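Local coordinates for centromeric protein-C, isoform A (Drosophila melanogaster, PDB 6O2K) that probably serves as an adaptor between centromeric chromatin and other proteins, this chain being its dimeric cupin domain, at residues H83-N95 and Q128-S142. Sequence-based numbering, arbitrary orientation. Where two conformers were deposited one is given.
Sequences HPLKLLVQFGEFN and QNAIDKVSVLMCIRS
Leu137 lays its methyl CD2 on the face of the Phe94 ring, 4.0 Å from the centroid and almost on the ring normal, a CH-pi contact. Its CG sits between backbone N and carbonyl carbon (chi1 66°), which leaves CD1 to meet Leu87 CD2 at 3.7 Å; a branched leucine can thus fill both places. Phe94 CZ comes to 3.4 Å from Ser135 CB, and Phe69 meets the ring edge-to-face. Strands 85-89 and 135-141 pair antiparallel until Gln90 and Phe91 both donate their N-H to Val136 O, a classic beta bulge where the chain turns into the other sheet. At Gly92 a beta-carbon would collide with Ser135 OG. On the outer face the flat amide of Gln90 lies across the flexible thioether of Met138, Gln90 NE2 3.7 Å from Met138 CE. Beyond the bulge, Asn129 OD1 takes Ser135 OG (2.7 Å) and Ile131 N from opposite faces of its amide plane, the latter closing an Asx turn, while ND2 reaches Lys133 O. A leucine in place of Asn129 would probably leave the Ser135 hydroxyl and the amide of Ile131 without their acceptor and the 130-134 loop freer to move. At the far end, His83 ND1 donates a hydrogen bond to Ser142 O (2.8 Å), near the ring plane; His83 CD2 lies over one guanidinium face of Arg141, offset toward the rim, the planes 62° apart, while Arg141 NE bonds Ala62 O. Ile140 meets Ile140 of the second subunit on the outer face, whereas Leu85, Leu87 and Leu137 reach across to strand 124-129 and Phe94 projects from that second sheet, as in the two facing antiparallel sheets of the cupin beta-barrel.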
ATOM      1  N   HIS B  83     -14.596 -11.691   0.969  1.00 19.49           N
ATOM      2  CA  HIS B  83     -13.534 -10.973   1.647  1.00 18.14           C
ATOM      3  C   HIS B  83     -13.853  -9.495   1.750  1.00 19.61           C
ATOM      4  O   HIS B  83     -14.127  -8.855   0.725  1.00 21.74           O
ATOM      5  CB  HIS B  83     -12.203 -11.166   0.898  1.00 20.26           C
ATOM      6  CG  HIS B  83     -11.695 -12.570   0.952  1.00 19.00           C
ATOM      7  ND1 HIS B  83     -11.124 -13.105   2.087  1.00 25.44           N
ATOM      8  CD2 HIS B  83     -11.696 -13.557   0.027  1.00 24.35           C
ATOM      9  CE1 HIS B  83     -10.791 -14.364   1.857  1.00 28.72           C
ATOM     10  NE2 HIS B  83     -11.127 -14.663   0.616  1.00 26.84           N
ATOM     11  N   PRO B  84     -13.823  -8.915   2.952  1.00 19.15           N
ATOM     12  CA  PRO B  84     -13.823  -7.454   3.056  1.00 17.79           C
ATOM     13  C   PRO B  84     -12.559  -6.911   2.413  1.00 18.14           C
ATOM     14  O   PRO B  84     -11.585  -7.633   2.197  1.00 19.41           O
ATOM     15  CB  PRO B  84     -13.823  -7.187   4.569  1.00 18.05           C
ATOM     16  CG  PRO B  84     -13.997  -8.523   5.226  1.00 23.80           C
ATOM     17  CD  PRO B  84     -13.558  -9.563   4.243  1.00 20.36           C
ATOM     18  N   LEU B  85     -12.570  -5.628   2.094  1.00 16.97           N
ATOM     19  CA  LEU B  85     -11.360  -5.073   1.507  1.00 19.48           C
ATOM     20  C   LEU B  85     -11.159  -3.633   1.951  1.00 19.40           C
ATOM     21  O   LEU B  85     -12.048  -3.007   2.524  1.00 19.68           O
ATOM     22  CB  LEU B  85     -11.390  -5.208  -0.013  1.00 28.36           C
ATOM     23  CG  LEU B  85     -12.513  -4.652  -0.864  1.00 35.26           C
ATOM     24  CD1 LEU B  85     -12.268  -3.199  -1.003  1.00 42.41           C
ATOM     25  CD2 LEU B  85     -12.414  -5.303  -2.233  1.00 37.10           C
ATOM     26  N   LYS B  86      -9.955  -3.131   1.716  1.00 15.19           N
ATOM     27  CA  LYS B  86      -9.632  -1.726   1.888  1.00 15.51           C
ATOM     28  C   LYS B  86      -9.155  -1.199   0.540  1.00 20.95           C
ATOM     29  O   LYS B  86      -8.352  -1.852  -0.130  1.00 20.59           O
ATOM     30  CB  LYS B  86      -8.546  -1.528   2.953  1.00 19.32           C
ATOM     31  CG  LYS B  86      -8.928  -2.070   4.322  1.00 16.60           C
ATOM     32  CD  LYS B  86      -7.895  -1.797   5.393  1.00 14.68           C
ATOM     33  CE  LYS B  86      -8.312  -2.488   6.707  1.00 21.05           C
ATOM     34  NZ  LYS B  86      -8.347  -3.970   6.595  1.00 22.49           N
ATOM     35  N   LEU B  87      -9.660  -0.041   0.140  1.00 15.50           N
ATOM     36  CA  LEU B  87      -9.221   0.626  -1.080  1.00 18.19           C
ATOM     37  C   LEU B  87      -8.396   1.846  -0.691  1.00 18.18           C
ATOM     38  O   LEU B  87      -8.891   2.740   0.008  1.00 15.83           O
ATOM     39  CB  LEU B  87     -10.421   1.020  -1.941  1.00 20.07           C
ATOM     40  CG  LEU B  87     -11.389  -0.108  -2.343  1.00 24.00           C
ATOM     41  CD1 LEU B  87     -12.607   0.460  -3.063  1.00 25.44           C
ATOM     42  CD2 LEU B  87     -10.688  -1.134  -3.238  1.00 17.67           C
ATOM     43  N   LEU B  88      -7.147   1.883  -1.147  1.00 16.67           N
ATOM     44  CA  LEU B  88      -6.195   2.921  -0.769  0.55 18.50           C
ATOM     45  C   LEU B  88      -5.647   3.567  -2.033  1.00 18.23           C
ATOM     46  O   LEU B  88      -4.978   2.896  -2.832  1.00 23.62           O
ATOM     47  CB  LEU B  88      -5.067   2.326   0.079  0.55 15.57           C
ATOM     48  CG  LEU B  88      -3.905   3.223   0.492  0.55 19.80           C
ATOM     49  CD1 LEU B  88      -4.390   4.385   1.341  0.55 19.49           C
ATOM     50  CD2 LEU B  88      -2.898   2.382   1.264  0.55 14.50           C
ATOM     51  N   VAL B  89      -5.902   4.863  -2.203  1.00 18.41           N
ATOM     52  CA  VAL B  89      -5.563   5.536  -3.455  1.00 17.22           C
ATOM     53  C   VAL B  89      -4.049   5.719  -3.559  1.00 19.91           C
ATOM     54  O   VAL B  89      -3.407   6.296  -2.670  1.00 16.34           O
ATOM     55  CB  VAL B  89      -6.304   6.873  -3.574  1.00 15.35           C
ATOM     56  CG1 VAL B  89      -5.881   7.607  -4.831  1.00 18.68           C
ATOM     57  CG2 VAL B  89      -7.815   6.620  -3.601  1.00 20.10           C
ATOM     58  N   GLN B  90      -3.475   5.216  -4.654  1.00 19.62           N
ATOM     59  CA  GLN B  90      -2.053   5.352  -4.957  1.00 20.42           C
ATOM     60  C   GLN B  90      -1.764   6.535  -5.852  1.00 21.43           C
ATOM     61  O   GLN B  90      -0.679   7.138  -5.752  1.00 20.31           O
ATOM     62  CB  GLN B  90      -1.532   4.087  -5.641  1.00 20.17           C
ATOM     63  CG  GLN B  90      -1.678   2.851  -4.792  1.00 20.62           C
ATOM     64  CD  GLN B  90      -0.734   2.898  -3.618  1.00 26.21           C
ATOM     65  OE1 GLN B  90       0.480   2.935  -3.793  1.00 27.23           O
ATOM     66  NE2 GLN B  90      -1.291   2.914  -2.410  1.00 27.03           N
ATOM     67  N   PHE B  91      -2.694   6.868  -6.745  1.00 17.64           N
ATOM     68  CA  PHE B  91      -2.504   8.036  -7.596  1.00 20.38           C
ATOM     69  C   PHE B  91      -3.867   8.458  -8.116  1.00 25.14           C
ATOM     70  O   PHE B  91      -4.686   7.608  -8.472  1.00 23.06           O
ATOM     71  CB  PHE B  91      -1.556   7.743  -8.773  1.00 24.31           C
ATOM     72  CG  PHE B  91      -1.227   8.957  -9.607  1.00 22.64           C
ATOM     73  CD1 PHE B  91      -2.005   9.295 -10.702  1.00 25.06           C
ATOM     74  CD2 PHE B  91      -0.149   9.769  -9.283  1.00 26.66           C
ATOM     75  CE1 PHE B  91      -1.716  10.417 -11.459  1.00 26.62           C
ATOM     76  CE2 PHE B  91       0.160  10.892 -10.046  1.00 25.80           C
ATOM     77  CZ  PHE B  91      -0.620  11.222 -11.130  1.00 31.14           C
ATOM     78  N   GLY B  92      -4.107   9.759  -8.154  1.00 22.62           N
ATOM     79  CA  GLY B  92      -5.344  10.236  -8.744  1.00 19.72           C
ATOM     80  C   GLY B  92      -6.471  10.454  -7.759  1.00 22.01           C
ATOM     81  O   GLY B  92      -6.232  10.767  -6.591  1.00 21.41           O
ATOM     82  N   GLU B  93      -7.706  10.288  -8.227  1.00 24.15           N
ATOM     83  CA  GLU B  93      -8.898  10.593  -7.444  0.54 20.47           C
ATOM     84  C   GLU B  93      -9.999   9.615  -7.834  1.00 18.69           C
ATOM     85  O   GLU B  93     -10.140   9.279  -9.022  1.00 19.34           O
ATOM     86  CB  GLU B  93      -9.354  12.041  -7.697  0.54 22.68           C
ATOM     87  CG  GLU B  93     -10.402  12.598  -6.729  0.54 21.09           C
ATOM     88  CD  GLU B  93     -10.804  14.029  -7.079  0.54 25.56           C
ATOM     89  OE1 GLU B  93     -10.026  14.712  -7.786  0.54 30.24           O
ATOM     90  OE2 GLU B  93     -11.901  14.472  -6.672  0.54 28.27           O
ATOM     91  N   PHE B  94     -10.784   9.180  -6.852  1.00 18.67           N
ATOM     92  CA  PHE B  94     -11.832   8.201  -7.095  1.00 19.47           C
ATOM     93  C   PHE B  94     -13.116   8.616  -6.392  1.00 24.54           C
ATOM     94  O   PHE B  94     -13.090   9.213  -5.317  1.00 21.65           O
ATOM     95  CB  PHE B  94     -11.426   6.800  -6.598  1.00 18.09           C
ATOM     96  CG  PHE B  94     -10.391   6.120  -7.454  1.00 21.24           C
ATOM     97  CD1 PHE B  94     -10.767   5.425  -8.596  1.00 17.59           C
ATOM     98  CD2 PHE B  94      -9.041   6.169  -7.113  1.00 22.55           C
ATOM     99  CE1 PHE B  94      -9.816   4.789  -9.377  1.00 21.75           C
ATOM    100  CE2 PHE B  94      -8.084   5.536  -7.898  1.00 20.76           C
ATOM    101  CZ  PHE B  94      -8.472   4.850  -9.034  1.00 21.89           C
ATOM    102  N   ASN B  95     -14.242   8.272  -7.008  1.00 20.62           N
ATOM    103  CA  ASN B  95     -15.546   8.335  -6.377  1.00 22.74           C
ATOM    104  C   ASN B  95     -15.988   6.910  -6.084  1.00 22.29           C
ATOM    105  O   ASN B  95     -15.969   6.058  -6.986  1.00 21.19           O
ATOM    106  CB  ASN B  95     -16.564   9.031  -7.282  1.00 27.57           C
ATOM    107  CG  ASN B  95     -16.262  10.504  -7.485  1.00 30.86           C
ATOM    108  OD1 ASN B  95     -15.653  11.150  -6.634  1.00 36.34           O
ATOM    109  ND2 ASN B  95     -16.706  11.047  -8.612  1.00 30.83           N
ATOM    110  N   GLN B 128     -15.522   4.843  -9.589  1.00 25.25           N
ATOM    111  CA  GLN B 128     -15.275   5.591 -10.822  1.00 23.15           C
ATOM    112  C   GLN B 128     -14.061   6.490 -10.643  1.00 24.53           C
ATOM    113  O   GLN B 128     -13.956   7.206  -9.645  1.00 23.26           O
ATOM    114  CB  GLN B 128     -16.477   6.453 -11.225  1.00 24.18           C
ATOM    115  CG  GLN B 128     -16.281   7.206 -12.546  1.00 27.69           C
ATOM    116  CD  GLN B 128     -17.609   7.652 -13.174  1.00 34.91           C
ATOM    117  OE1 GLN B 128     -18.614   7.813 -12.479  1.00 34.81           O
ATOM    118  NE2 GLN B 128     -17.610   7.850 -14.493  1.00 35.52           N
ATOM    119  N   ASN B 129     -13.141   6.424 -11.600  1.00 20.55           N
ATOM    120  CA  ASN B 129     -12.069   7.407 -11.720  1.00 22.80           C
ATOM    121  C   ASN B 129     -12.672   8.798 -11.848  1.00 23.29           C
ATOM    122  O   ASN B 129     -13.461   9.053 -12.760  1.00 25.90           O
ATOM    123  CB  ASN B 129     -11.222   7.072 -12.952  1.00 23.32           C
ATOM    124  CG  ASN B 129      -9.937   7.879 -13.037  1.00 27.10           C
ATOM    125  OD1 ASN B 129      -9.704   8.812 -12.258  1.00 23.64           O
ATOM    126  ND2 ASN B 129      -9.094   7.524 -14.008  1.00 28.63           N
ATOM    127  N   ALA B 130     -12.313   9.699 -10.944  1.00 23.32           N
ATOM    128  CA  ALA B 130     -12.933  11.019 -10.910  1.00 25.40           C
ATOM    129  C   ALA B 130     -12.274  12.040 -11.835  1.00 29.70           C
ATOM    130  O   ALA B 130     -12.784  13.162 -11.942  1.00 30.43           O
ATOM    131  CB  ALA B 130     -12.929  11.567  -9.481  1.00 21.26           C
ATOM    132  N   ILE B 131     -11.180  11.697 -12.517  1.00 29.63           N
ATOM    133  CA  ILE B 131     -10.416  12.680 -13.282  1.00 28.71           C
ATOM    134  C   ILE B 131     -10.079  12.157 -14.675  1.00 30.18           C
ATOM    135  O   ILE B 131     -10.192  10.966 -14.972  1.00 28.23           O
ATOM    136  CB  ILE B 131      -9.125  13.093 -12.555  1.00 30.53           C
ATOM    137  CG1 ILE B 131      -8.313  11.852 -12.190  1.00 32.32           C
ATOM    138  CG2 ILE B 131      -9.456  13.912 -11.329  1.00 31.24           C
ATOM    139  CD1 ILE B 131      -6.947  12.162 -11.646  1.00 31.86           C
ATOM    140  N   ASP B 132      -9.609  13.082 -15.524  1.00 28.08           N
ATOM    141  CA  ASP B 132      -9.295  12.813 -16.923  1.00 35.56           C
ATOM    142  C   ASP B 132      -7.865  12.295 -17.105  1.00 34.01           C
ATOM    143  O   ASP B 132      -7.224  12.551 -18.138  1.00 33.50           O
ATOM    144  CB  ASP B 132      -9.545  14.082 -17.744  1.00 45.30           C
ATOM    145  CG  ASP B 132      -9.419  13.864 -19.248  1.00 53.78           C
ATOM    146  OD1 ASP B 132      -9.280  14.870 -19.975  1.00 55.42           O
ATOM    147  OD2 ASP B 132      -9.466  12.699 -19.702  1.00 53.45           O
ATOM    148  N   LYS B 133      -7.347  11.582 -16.112  1.00 30.04           N
ATOM    149  CA  LYS B 133      -6.058  10.913 -16.185  1.00 30.70           C
ATOM    150  C   LYS B 133      -6.206   9.516 -15.599  1.00 29.13           C
ATOM    151  O   LYS B 133      -7.160   9.221 -14.874  1.00 30.22           O
ATOM    152  CB  LYS B 133      -4.972  11.670 -15.415  1.00 37.10           C
ATOM    153  CG  LYS B 133      -4.807  13.130 -15.783  1.00 51.79           C
ATOM    154  CD  LYS B 133      -4.064  13.890 -14.684  1.00 55.89           C
ATOM    155  CE  LYS B 133      -3.105  12.982 -13.927  1.00 54.92           C
ATOM    156  NZ  LYS B 133      -1.745  12.981 -14.529  1.00 54.84           N
ATOM    157  N   VAL B 134      -5.236   8.653 -15.900  1.00 28.00           N
ATOM    158  CA  VAL B 134      -5.236   7.330 -15.297  1.00 25.21           C
ATOM    159  C   VAL B 134      -5.064   7.476 -13.791  1.00 29.83           C
ATOM    160  O   VAL B 134      -4.167   8.186 -13.321  1.00 26.68           O
ATOM    161  CB  VAL B 134      -4.122   6.463 -15.899  1.00 26.33           C
ATOM    162  CG1 VAL B 134      -3.955   5.189 -15.086  1.00 28.05           C
ATOM    163  CG2 VAL B 134      -4.434   6.130 -17.339  1.00 32.57           C
ATOM    164  N   SER B 135      -5.940   6.824 -13.031  1.00 25.84           N
ATOM    165  CA  SER B 135      -5.802   6.776 -11.576  1.00 26.94           C
ATOM    166  C   SER B 135      -5.566   5.338 -11.147  1.00 24.20           C
ATOM    167  O   SER B 135      -5.914   4.390 -11.860  1.00 23.02           O
ATOM    168  CB  SER B 135      -7.034   7.336 -10.844  1.00 26.44           C
ATOM    169  OG  SER B 135      -7.273   8.688 -11.180  1.00 21.85           O
ATOM    170  N   VAL B 136      -4.973   5.178  -9.965  1.00 18.97           N
ATOM    171  CA  VAL B 136      -4.536   3.874  -9.484  1.00 19.14           C
ATOM    172  C   VAL B 136      -4.915   3.738  -8.018  1.00 22.31           C
ATOM    173  O   VAL B 136      -4.631   4.636  -7.218  1.00 19.71           O
ATOM    174  CB  VAL B 136      -3.015   3.696  -9.642  1.00 21.06           C
ATOM    175  CG1 VAL B 136      -2.579   2.346  -9.109  1.00 19.93           C
ATOM    176  CG2 VAL B 136      -2.603   3.867 -11.097  1.00 25.78           C
ATOM    177  N   LEU B 137      -5.530   2.610  -7.659  1.00 21.99           N
ATOM    178  CA  LEU B 137      -5.768   2.330  -6.247  1.00 19.90           C
ATOM    179  C   LEU B 137      -5.213   0.968  -5.874  1.00 17.90           C
ATOM    180  O   LEU B 137      -5.101   0.067  -6.708  1.00 22.80           O
ATOM    181  CB  LEU B 137      -7.255   2.418  -5.858  1.00 26.41           C
ATOM    182  CG  LEU B 137      -8.314   1.454  -6.397  1.00 27.63           C
ATOM    183  CD1 LEU B 137      -8.253   0.104  -5.709  1.00 25.33           C
ATOM    184  CD2 LEU B 137      -9.688   2.073  -6.203  1.00 29.01           C
ATOM    185  N   MET B 138      -4.832   0.845  -4.608  1.00 14.79           N
ATOM    186  CA  MET B 138      -4.390  -0.421  -4.042  1.00 20.23           C
ATOM    187  C   MET B 138      -5.592  -1.102  -3.406  1.00 20.51           C
ATOM    188  O   MET B 138      -6.367  -0.465  -2.685  1.00 22.45           O
ATOM    189  CB  MET B 138      -3.286  -0.200  -3.001  1.00 17.51           C
ATOM    190  CG  MET B 138      -2.732  -1.481  -2.361  1.00 19.29           C
ATOM    191  SD  MET B 138      -1.550  -1.129  -0.996  1.00 22.59           S
ATOM    192  CE  MET B 138      -0.101  -0.547  -1.901  1.00 21.02           C
ATOM    193  N   CYS B 139      -5.750  -2.387  -3.693  1.00 15.63           N
ATOM    194  CA  CYS B 139      -6.830  -3.219  -3.179  0.76 13.56           C
ATOM    195  C   CYS B 139      -6.246  -4.194  -2.161  1.00 18.58           C
ATOM    196  O   CYS B 139      -5.411  -5.031  -2.532  1.00 19.74           O
ATOM    197  CB  CYS B 139      -7.487  -3.959  -4.346  0.76 18.80           C
ATOM    198  SG  CYS B 139      -8.747  -5.158  -3.911  0.76 21.49           S
ATOM    199  N   ILE B 140      -6.678  -4.090  -0.905  1.00 16.97           N
ATOM    200  CA  ILE B 140      -6.180  -4.893   0.203  1.00 17.34           C
ATOM    201  C   ILE B 140      -7.350  -5.700   0.737  1.00 16.74           C
ATOM    202  O   ILE B 140      -8.259  -5.131   1.344  1.00 20.11           O
ATOM    203  CB  ILE B 140      -5.601  -4.021   1.322  1.00 18.29           C
ATOM    204  CG1 ILE B 140      -4.530  -3.080   0.770  1.00 16.36           C
ATOM    205  CG2 ILE B 140      -5.123  -4.914   2.470  1.00 18.85           C
ATOM    206  CD1 ILE B 140      -4.066  -1.986   1.776  1.00 18.87           C
ATOM    207  N   ARG B 141      -7.313  -7.012   0.569  1.00 15.59           N
ATOM    208  CA  ARG B 141      -8.408  -7.845   1.053  1.00 16.95           C
ATOM    209  C   ARG B 141      -8.001  -8.577   2.330  1.00 19.99           C
ATOM    210  O   ARG B 141      -6.822  -8.878   2.545  1.00 21.22           O
ATOM    211  CB  ARG B 141      -8.837  -8.839  -0.020  1.00 18.78           C
ATOM    212  CG  ARG B 141      -9.130  -8.178  -1.361  1.00 16.91           C
ATOM    213  CD  ARG B 141     -10.248  -8.906  -2.089  1.00 17.72           C
ATOM    214  NE  ARG B 141      -9.845 -10.234  -2.526  1.00 19.88           N
ATOM    215  CZ  ARG B 141     -10.689 -11.174  -2.953  1.00 22.50           C
ATOM    216  NH1 ARG B 141     -10.226 -12.355  -3.345  1.00 23.47           N
ATOM    217  NH2 ARG B 141     -11.996 -10.942  -2.975  1.00 19.00           N
ATOM    218  N   SER B 142      -8.980  -8.833   3.196  1.00 19.40           N
ATOM    219  CA  SER B 142      -8.701  -9.590   4.422  0.98 21.41           C
ATOM    220  C   SER B 142      -9.600 -10.819   4.550  1.00 30.34           C
ATOM    221  O   SER B 142     -10.546 -11.004   3.790  1.00 31.33           O
ATOM    222  CB  SER B 142      -8.861  -8.701   5.660  1.00 23.59           C
ATOM    223  OG  SER B 142     -10.041  -7.920   5.587  0.64 18.99           O
ATOM    224  OXT SER B 142      -9.401 -11.657   5.425  1.00 31.31           O
TER
HETATM  225  O   HOH W   1     -14.033  -8.919  -2.157  1.00 20.69           O
HETATM  226  O   HOH W   2     -18.620   9.009 -10.007  1.00 30.61           O